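Local coordinates for synaptic vesicle membrane protein VAT-1 homolog-like (Homo sapiens, PDB 4A27) that probably works as an oxidoreductase, belonging to the quinone oxidoreductase subfamily of the zinc-containing alcohol dehydrogenase family, at residues V105-Y109 and A290-R294; V88-V92 and F123-V128; E207-V212 and S226-P230; S118-F123 and I309-V313. All coordinates share one frame; numbering follows the deposited sequence.

Contact 1 (V105-Y109 and A290-R294); sequences VEFVY and AGLIR. With EDO (1,2-ethanediol), chain E.
The carbonyl oxygen of V108 is gripped end-on by both terminal nitrogens of R294, NH1 at 3.0 Å and NH2 at 2.8 Å. It lies close to the guanidinium plane, where the two N-H groups converge; NH1 stands nearly along the C=O axis, whereas NH2 is tilted 28° from the carbonyl plane. NH2 also makes a weak bond to E106 O (2.7 Å), near the guanidinium plane but in another direction. One face of the guanidinium is covered by Y109, whose CE1 lies 3.7 Å from NH2, with ring and guanidinium planes 27° apart. R294 gets there by leaving its helix with CG anti to the backbone N (chi1 -178°) and bending at chi3. In the two-domain fold of this dehydrogenase family, the arginine ties the start of helix 290-305 to the turn that enters strand 108-110 of the GroES-like part. Water 1 bridges the same elements: it donates to E106 O and to A290 O, and accepts from Y109 OH at 2.7 Å. Apolar contacts flank this polar seam. A290 CB meets E106 CG at 3.8 Å and F107 CE1 at 3.9 Å, while E106 CG sits over the centre of one F107 ring face. I293 CG2 touches Y109 OH, and behind it I293 packs on L280, L283 and L284 of helix 280-285. An ethanediol, probably from the crystallisation liquor, lies beside R294 NE, at a spacing too short to be trusted.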
# COMPACT_ATOMS: atom_id res chain seq x y z
N VAL A 105 9.04 -24.47 -15.78
CA VAL A 105 10.33 -23.99 -15.35
C VAL A 105 10.27 -22.60 -14.66
O VAL A 105 11.15 -22.27 -13.87
CB VAL A 105 11.32 -23.92 -16.55
CG1 VAL A 105 10.95 -22.75 -17.49
CG2 VAL A 105 12.76 -23.82 -16.09
N GLU A 106 9.23 -21.79 -14.94
CA GLU A 106 9.16 -20.48 -14.31
C GLU A 106 8.92 -20.58 -12.81
O GLU A 106 9.17 -19.60 -12.11
CB GLU A 106 8.16 -19.52 -14.99
CG GLU A 106 6.72 -19.95 -15.04
CD GLU A 106 6.39 -20.76 -16.29
OE1 GLU A 106 7.34 -21.30 -16.94
OE2 GLU A 106 5.18 -20.88 -16.59
N PHE A 107 8.49 -21.74 -12.32
CA PHE A 107 8.27 -21.95 -10.89
C PHE A 107 9.39 -22.69 -10.17
O PHE A 107 9.22 -23.15 -9.03
CB PHE A 107 6.96 -22.68 -10.68
CG PHE A 107 5.82 -22.03 -11.34
CD1 PHE A 107 5.51 -20.69 -11.09
CD2 PHE A 107 5.04 -22.75 -12.25
CE1 PHE A 107 4.43 -20.08 -11.71
CE2 PHE A 107 3.97 -22.16 -12.89
CZ PHE A 107 3.66 -20.83 -12.63
N VAL A 108 10.55 -22.80 -10.80
CA VAL A 108 11.65 -23.57 -10.26
C VAL A 108 12.83 -22.68 -9.97
O VAL A 108 13.12 -21.77 -10.74
CB VAL A 108 12.09 -24.72 -11.24
CG1 VAL A 108 13.18 -25.55 -10.60
CG2 VAL A 108 10.90 -25.58 -11.60
N TYR A 109 13.54 -22.95 -8.89
CA TYR A 109 14.64 -22.10 -8.47
C TYR A 109 15.75 -22.96 -7.98
O TYR A 109 15.55 -23.85 -7.17
CB TYR A 109 14.23 -21.11 -7.37
CG TYR A 109 12.86 -20.55 -7.60
CD1 TYR A 109 12.66 -19.43 -8.37
CD2 TYR A 109 11.75 -21.17 -7.05
CE1 TYR A 109 11.38 -18.94 -8.59
CE2 TYR A 109 10.50 -20.70 -7.27
CZ TYR A 109 10.30 -19.61 -8.06
OH TYR A 109 9.01 -19.13 -8.24
N ALA A 290 4.84 -14.88 -12.23
CA ALA A 290 6.02 -15.70 -12.01
C ALA A 290 7.30 -14.86 -12.08
O ALA A 290 8.19 -15.04 -11.26
CB ALA A 290 6.08 -16.81 -13.04
N GLY A 291 7.38 -13.96 -13.06
CA GLY A 291 8.57 -13.10 -13.24
C GLY A 291 8.92 -12.27 -12.01
O GLY A 291 10.08 -12.26 -11.54
N LEU A 292 7.93 -11.56 -11.49
CA LEU A 292 8.08 -10.82 -10.24
C LEU A 292 8.59 -11.72 -9.11
O LEU A 292 9.53 -11.35 -8.39
CB LEU A 292 6.72 -10.22 -9.83
CG LEU A 292 6.74 -9.53 -8.46
CD1 LEU A 292 7.73 -8.35 -8.45
CD2 LEU A 292 5.34 -9.11 -8.11
N ILE A 293 7.95 -12.88 -8.96
CA ILE A 293 8.26 -13.78 -7.85
C ILE A 293 9.71 -14.24 -7.96
O ILE A 293 10.40 -14.35 -6.95
CB ILE A 293 7.27 -14.94 -7.73
CG1 ILE A 293 5.89 -14.40 -7.29
CG2 ILE A 293 7.80 -16.10 -6.79
CD1 ILE A 293 5.91 -13.48 -6.01
N ARG A 294 10.20 -14.41 -9.17
CA ARG A 294 11.59 -14.82 -9.38
C ARG A 294 12.54 -13.75 -8.89
O ARG A 294 13.58 -14.08 -8.30
CB ARG A 294 11.87 -15.14 -10.85
CG ARG A 294 13.31 -15.63 -11.14
CD ARG A 294 13.45 -16.34 -12.51
NE ARG A 294 12.54 -17.48 -12.54
CZ ARG A 294 12.83 -18.72 -12.13
NH1 ARG A 294 14.04 -19.06 -11.75
NH2 ARG A 294 11.89 -19.64 -12.14
C1 EDO E . 11.37 -15.77 -15.27
O1 EDO E . 11.11 -16.71 -14.22
C2 EDO E . 9.94 -15.55 -15.64
O2 EDO E . 9.48 -16.43 -14.60
O HOH W 1 8.64 -17.46 -10.32

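Contact 2 (V88-V92 and F123-V128); sequences VMAFV and FPMNFV
M89 and F91, two residues apart on strand 87-91, both reach P124 of helix 124-137. The M89 methyl CE rests against F123 CD2 at 3.5 Å, and its SD lies 4.8 Å from the F123 ring centroid, an oblique Met-aromatic pair. That sulfur also touches P124 CG at 4.0 Å. The thioether is carried there by a CG set between the backbone N and the carbonyl carbon (chi1 64°). F91 takes a different atom of the proline: its CZ comes within 3.6 Å of P124 CB, the two side chains sliding past each other in opposite directions. At the edge of the F91 ring, near its plane, M125 SD approaches CE1 to 3.6 Å, and V128 CG2 borders CZ more loosely at 4.4 Å. The curled M125 chain, bent at chi2 and chi3, brings its sulfur to that edge. Further out, backbone bonds to Y109 and F107 hold M89 and F91 in the sheet, and L280 and L284 of helix 280-285 pack on the F91 ring. E67 OE2 accepts from M125 N. Strand and helix segments cross at 77°, their axes 10.0 Å apart, so a strand of the GroES-like part packs nearly crosswise on helix 124-137. With carbon and sulfur alone meeting across a buried interface, cohesion here rests on dispersion and on sulfur-ring contacts rather than on charge.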
# COMPACT_ATOMS: atom_id res chain seq x y z
N VAL A 88 17.03 -28.12 -6.57
CA VAL A 88 16.04 -27.06 -6.75
C VAL A 88 14.93 -27.06 -5.71
O VAL A 88 14.71 -28.05 -5.00
CB VAL A 88 15.42 -27.19 -8.12
CG1 VAL A 88 16.51 -27.01 -9.17
CG2 VAL A 88 14.72 -28.60 -8.23
N MET A 89 14.24 -25.93 -5.62
CA MET A 89 12.99 -25.84 -4.91
C MET A 89 11.98 -25.29 -5.88
O MET A 89 12.35 -24.66 -6.88
CB MET A 89 13.13 -24.93 -3.68
CG MET A 89 13.44 -23.48 -3.98
SD MET A 89 13.83 -22.48 -2.50
CE MET A 89 14.56 -21.03 -3.30
N ALA A 90 10.70 -25.52 -5.62
CA ALA A 90 9.73 -25.28 -6.67
C ALA A 90 8.34 -25.18 -6.13
O ALA A 90 8.03 -25.79 -5.11
CB ALA A 90 9.80 -26.41 -7.74
N PHE A 91 7.53 -24.35 -6.79
CA PHE A 91 6.11 -24.29 -6.52
C PHE A 91 5.48 -25.24 -7.51
O PHE A 91 5.94 -25.38 -8.63
CB PHE A 91 5.54 -22.89 -6.80
CG PHE A 91 5.96 -21.83 -5.81
CD1 PHE A 91 5.40 -21.78 -4.55
CD2 PHE A 91 6.89 -20.85 -6.16
CE1 PHE A 91 5.78 -20.80 -3.67
CE2 PHE A 91 7.26 -19.86 -5.27
CZ PHE A 91 6.70 -19.83 -4.05
N VAL A 92 4.38 -25.84 -7.13
CA VAL A 92 3.70 -26.71 -8.06
C VAL A 92 2.23 -26.64 -7.73
O VAL A 92 1.85 -26.51 -6.56
CB VAL A 92 4.30 -28.15 -8.04
CG1 VAL A 92 4.21 -28.75 -6.70
CG2 VAL A 92 3.59 -29.04 -9.07
N PHE A 123 11.39 -22.98 2.43
CA PHE A 123 11.83 -21.63 2.04
C PHE A 123 10.76 -20.81 1.22
O PHE A 123 10.28 -19.78 1.71
CB PHE A 123 13.12 -21.76 1.24
CG PHE A 123 13.88 -20.51 1.09
CD1 PHE A 123 14.66 -20.03 2.13
CD2 PHE A 123 13.83 -19.78 -0.09
CE1 PHE A 123 15.39 -18.85 1.99
CE2 PHE A 123 14.57 -18.60 -0.24
CZ PHE A 123 15.35 -18.14 0.82
N PRO A 124 10.34 -21.29 0.03
CA PRO A 124 9.55 -20.47 -0.91
C PRO A 124 8.21 -19.91 -0.44
O PRO A 124 8.00 -18.71 -0.51
CB PRO A 124 9.29 -21.40 -2.12
CG PRO A 124 9.88 -22.68 -1.79
CD PRO A 124 10.32 -22.71 -0.37
N MET A 125 7.30 -20.74 0.04
CA MET A 125 6.00 -20.21 0.44
C MET A 125 6.15 -19.14 1.51
O MET A 125 5.67 -18.01 1.33
CB MET A 125 5.06 -21.32 0.93
CG MET A 125 4.49 -22.19 -0.20
SD MET A 125 3.20 -21.36 -1.17
CE MET A 125 1.80 -21.73 -0.08
N ASN A 126 6.81 -19.50 2.63
CA ASN A 126 6.86 -18.61 3.77
C ASN A 126 7.64 -17.34 3.47
O ASN A 126 7.18 -16.22 3.80
CB ASN A 126 7.39 -19.28 5.03
CG ASN A 126 6.45 -20.37 5.57
OD1 ASN A 126 5.29 -20.45 5.21
ND2 ASN A 126 6.97 -21.20 6.46
N PHE A 127 8.82 -17.48 2.87
CA PHE A 127 9.67 -16.31 2.70
C PHE A 127 9.22 -15.40 1.56
O PHE A 127 9.33 -14.17 1.67
CB PHE A 127 11.15 -16.67 2.60
CG PHE A 127 11.78 -16.95 3.94
CD1 PHE A 127 11.60 -18.19 4.56
CD2 PHE A 127 12.51 -15.96 4.60
CE1 PHE A 127 12.13 -18.43 5.83
CE2 PHE A 127 13.05 -16.20 5.88
CZ PHE A 127 12.86 -17.45 6.48
N VAL A 128 8.68 -15.97 0.48
CA VAL A 128 8.17 -15.12 -0.59
C VAL A 128 6.94 -14.36 -0.06
O VAL A 128 6.76 -13.19 -0.32
CB VAL A 128 7.84 -15.92 -1.91
CG1 VAL A 128 7.16 -15.05 -2.90
CG2 VAL A 128 9.12 -16.52 -2.55

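Contact 3 (E207-V212 and S226-P230)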
# COMPACT_ATOMS: atom_id res chain seq x y z
N GLU A 207 0.38 5.44 19.33
CA GLU A 207 -0.19 5.56 17.98
C GLU A 207 -0.45 4.20 17.27
O GLU A 207 -1.27 4.12 16.35
CB GLU A 207 0.78 6.44 17.15
CG GLU A 207 2.16 5.78 16.80
CD GLU A 207 3.21 5.91 17.91
OE1 GLU A 207 2.92 5.61 19.08
OE2 GLU A 207 4.35 6.32 17.60
N GLY A 208 0.26 3.17 17.70
CA GLY A 208 0.09 1.82 17.17
C GLY A 208 1.23 1.46 16.23
O GLY A 208 2.41 1.82 16.49
N VAL A 209 0.89 0.77 15.12
CA VAL A 209 1.91 0.32 14.17
C VAL A 209 1.66 0.75 12.72
O VAL A 209 0.53 1.09 12.32
CB VAL A 209 2.07 -1.23 14.22
CG1 VAL A 209 2.62 -1.66 15.58
CG2 VAL A 209 0.74 -1.88 13.95
N ASP A 210 2.73 0.71 11.93
CA ASP A 210 2.67 1.00 10.52
C ASP A 210 2.08 -0.13 9.69
O ASP A 210 1.38 0.14 8.70
CB ASP A 210 4.08 1.29 10.00
CG ASP A 210 4.70 2.50 10.66
OD1 ASP A 210 4.26 3.61 10.32
OD2 ASP A 210 5.57 2.34 11.56
N ILE A 211 2.35 -1.38 10.09
CA ILE A 211 1.89 -2.53 9.33
C ILE A 211 1.34 -3.60 10.26
O ILE A 211 2.00 -4.00 11.24
CB ILE A 211 3.02 -3.17 8.53
CG1 ILE A 211 3.70 -2.18 7.58
CG2 ILE A 211 2.51 -4.47 7.80
CD1 ILE A 211 4.98 -2.78 6.98
N VAL A 212 0.13 -4.07 9.95
CA VAL A 212 -0.42 -5.23 10.64
C VAL A 212 -0.54 -6.38 9.62
O VAL A 212 -1.13 -6.18 8.56
CB VAL A 212 -1.79 -4.96 11.28
CG1 VAL A 212 -2.33 -6.29 11.94
CG2 VAL A 212 -1.71 -3.85 12.35
N SER A 226 -7.90 -1.00 14.20
CA SER A 226 -7.76 -0.00 15.26
C SER A 226 -6.30 0.16 15.69
O SER A 226 -5.94 1.12 16.37
CB SER A 226 -8.59 -0.42 16.49
N LEU A 227 -5.46 -0.80 15.31
CA LEU A 227 -4.06 -0.81 15.69
C LEU A 227 -3.17 0.09 14.76
O LEU A 227 -2.03 0.41 15.08
CB LEU A 227 -3.57 -2.26 15.62
CG LEU A 227 -3.76 -3.28 16.73
CD1 LEU A 227 -2.59 -3.19 17.73
CD2 LEU A 227 -5.13 -3.13 17.39
N LEU A 228 -3.68 0.47 13.60
CA LEU A 228 -2.84 1.16 12.59
C LEU A 228 -2.60 2.65 12.82
O LEU A 228 -3.53 3.42 13.07
CB LEU A 228 -3.49 1.02 11.22
CG LEU A 228 -3.45 -0.34 10.58
CD1 LEU A 228 -4.44 -0.31 9.40
CD2 LEU A 228 -2.03 -0.70 10.14
N LYS A 229 -1.33 3.07 12.71
CA LYS A 229 -1.01 4.48 12.59
C LYS A 229 -1.70 5.05 11.32
O LYS A 229 -2.16 4.29 10.48
CB LYS A 229 0.51 4.68 12.47
CG LYS A 229 1.37 4.37 13.68
CD LYS A 229 2.80 4.87 13.40
CE LYS A 229 3.87 4.16 14.26
NZ LYS A 229 5.24 4.21 13.58
N PRO A 230 -1.80 6.40 11.19
CA PRO A 230 -2.17 6.99 9.92
C PRO A 230 -1.21 6.58 8.81
O PRO A 230 0.00 6.49 9.04
CB PRO A 230 -2.05 8.52 10.19
CG PRO A 230 -2.12 8.67 11.66
CD PRO A 230 -1.55 7.41 12.23
O HOH W 2 1.91 4.36 8.73
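V209 and L228 form a parallel beta bridge, the tight half of this contact. V209 N donates to L227 O at 2.9 Å, and V209 O accepts from K229 N at 2.7 Å, with the donor 36° above the carbonyl plane. G208 lets the chains close up: its CA is 3.3 Å from L227 O, in a CA-H...O contact, and a side chain there would run into that oxygen and into the carbonyl O of E207, which explains the glycine. Toward the sheet V212 CG2 meets L228 CD2 at 3.9 Å and L227 CB at 4.1 Å. Strand 209-215 runs on into the parallel six-stranded sheet, whose 3-2-1-4-5-6 strand order is that of a Rossmann fold; the short strand 228-229 leads into its neighbour there, 232-237. The other half is more open to solvent, and E207, exposed and poorly ordered, lies beside the K229 chain and points the same way, its CG 3.5 Å from K229 CE. The firm point on this side is a salt bridge: extended beyond CG, the lysine carries NZ to the syn side of D210 OD2, 2.8 Å away and 32° out of the carboxylate plane. OD2 is also bonded to S145 N on the adjacent strand, which helps to fix the carboxylate, while water 2 links OD1 to P230 O. A methionine in place of K229 would probably leave D210 OD2 without its cationic mate, held by the S145 N bond. R289 of the second subunit packs on both E207 and K229.

Contact 4 (S118-F123 and I309-V313); sequences SEAAAF and IKPVV
E119 and K310 supply the charged part of the contact: NZ bonds to OE2 at 3.0 Å in a salt bridge, coming from above the carboxylate plane, 36° out of it. The two side chains cross obliquely, and K310 CG and CE also lie near OE2, while a bend at chi4 (77°) turns the ammonium group back onto that oxygen. OE1, the other carboxylate oxygen, is hydrogen-bonded to Y304 OH of helix 290-305. With an alanine at E119, K310 would probably lose its anionic mate and Y304 its carboxylate partner. The apolar contacts centre on P311. Its CG approaches the edge of the F123 ring, 3.6 Å from CD1, and lies equally near E119 O; its CB meets A122 CB at 3.9 Å. V313 CG2 extends this patch to A122 CB at 4.2 Å. Beside the proline, I309 CD1 meets the F123 ring obliquely, 4.0 Å from CE1. The loop 309-313 thus runs from helix 290-305 to strand 313-317 alongside helix 117-121 and the residues that follow it, with L300 and L303 of helix 290-305, F127 of helix 124-137 and L162 of helix 154-163 packed around I309.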
# COMPACT_ATOMS: atom_id res chain seq x y z
N SER A 118 15.52 -30.13 3.21
CA SER A 118 14.47 -29.81 4.18
C SER A 118 14.35 -28.28 4.37
O SER A 118 13.26 -27.75 4.36
CB SER A 118 14.69 -30.52 5.53
OG SER A 118 15.91 -30.14 6.11
N GLU A 119 15.45 -27.56 4.51
CA GLU A 119 15.40 -26.08 4.51
C GLU A 119 14.73 -25.50 3.26
O GLU A 119 14.00 -24.50 3.35
CB GLU A 119 16.80 -25.50 4.55
CG GLU A 119 17.33 -25.18 5.90
CD GLU A 119 18.68 -24.47 5.83
OE1 GLU A 119 19.61 -24.96 5.14
OE2 GLU A 119 18.83 -23.43 6.47
N ALA A 120 15.09 -26.06 2.09
CA ALA A 120 14.65 -25.56 0.82
C ALA A 120 13.13 -25.70 0.64
O ALA A 120 12.51 -24.80 0.07
CB ALA A 120 15.40 -26.28 -0.39
N ALA A 121 12.55 -26.79 1.14
CA ALA A 121 11.10 -27.00 1.06
C ALA A 121 10.40 -26.13 2.06
O ALA A 121 9.19 -26.07 2.07
CB ALA A 121 10.74 -28.48 1.37
N ALA A 122 11.17 -25.60 3.01
CA ALA A 122 10.65 -24.67 3.99
C ALA A 122 10.72 -23.23 3.55
O ALA A 122 10.28 -22.35 4.29
CB ALA A 122 11.44 -24.81 5.26
N PHE A 123 11.39 -22.98 2.43
CA PHE A 123 11.83 -21.63 2.04
C PHE A 123 10.76 -20.81 1.22
O PHE A 123 10.28 -19.78 1.71
CB PHE A 123 13.12 -21.76 1.24
CG PHE A 123 13.88 -20.51 1.09
CD1 PHE A 123 14.66 -20.03 2.13
CD2 PHE A 123 13.83 -19.78 -0.09
CE1 PHE A 123 15.39 -18.85 1.99
CE2 PHE A 123 14.57 -18.60 -0.24
CZ PHE A 123 15.35 -18.14 0.82
N ILE A 309 19.08 -14.51 6.62
CA ILE A 309 17.85 -15.23 6.87
C ILE A 309 18.12 -16.74 6.83
O ILE A 309 19.08 -17.19 6.22
CB ILE A 309 16.72 -14.88 5.86
CG1 ILE A 309 17.11 -15.23 4.44
CG2 ILE A 309 16.26 -13.38 5.94
CD1 ILE A 309 15.87 -15.22 3.50
N LYS A 310 17.24 -17.52 7.46
CA LYS A 310 17.35 -18.95 7.56
C LYS A 310 16.00 -19.54 8.00
O LYS A 310 15.47 -19.19 9.05
CB LYS A 310 18.45 -19.32 8.57
CG LYS A 310 18.62 -20.82 8.81
CD LYS A 310 19.86 -21.12 9.67
CE LYS A 310 20.36 -22.57 9.51
NZ LYS A 310 21.12 -22.78 8.24
N PRO A 311 15.43 -20.42 7.19
CA PRO A 311 14.16 -21.02 7.53
C PRO A 311 14.23 -21.76 8.87
O PRO A 311 15.24 -22.36 9.19
CB PRO A 311 13.87 -21.95 6.35
CG PRO A 311 14.86 -21.63 5.30
CD PRO A 311 15.97 -20.88 5.89
N VAL A 312 13.16 -21.67 9.64
CA VAL A 312 13.04 -22.31 10.96
C VAL A 312 12.18 -23.52 10.70
O VAL A 312 11.05 -23.37 10.24
CB VAL A 312 12.33 -21.41 11.98
CG1 VAL A 312 12.02 -22.20 13.30
CG2 VAL A 312 13.19 -20.17 12.35
N VAL A 313 12.74 -24.71 10.92
CA VAL A 313 12.07 -25.97 10.64
C VAL A 313 11.56 -26.55 11.97
O VAL A 313 12.30 -26.74 12.90
CB VAL A 313 12.97 -26.96 9.93
CG1 VAL A 313 12.23 -28.28 9.69
CG2 VAL A 313 13.48 -26.37 8.58

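In the fold
Contacts 1, 2 and 4 form one connected region, whereas contact 3 lies apart, its centre 30 to 33 Å from theirs, at the border of the Rossmann sheet. Contacts 1 and 2 have centres 10 Å apart and meet through neighbouring strands 108-110 and 87-91. Contacts 2 and 4, 9 Å apart, share F123, at the step from helix 117-121 to helix 124-137. Along the chain the segments of these three alternate, and contact 3 is nested inside the loops closed by contacts 1 and 4. The chain therefore leaves the GroES-like part, builds the nucleotide-binding-type fold, then comes back through helix 290-305 and segment 309-313 to pack against segments 105-109 and 118-123, which precede that fold in the chain.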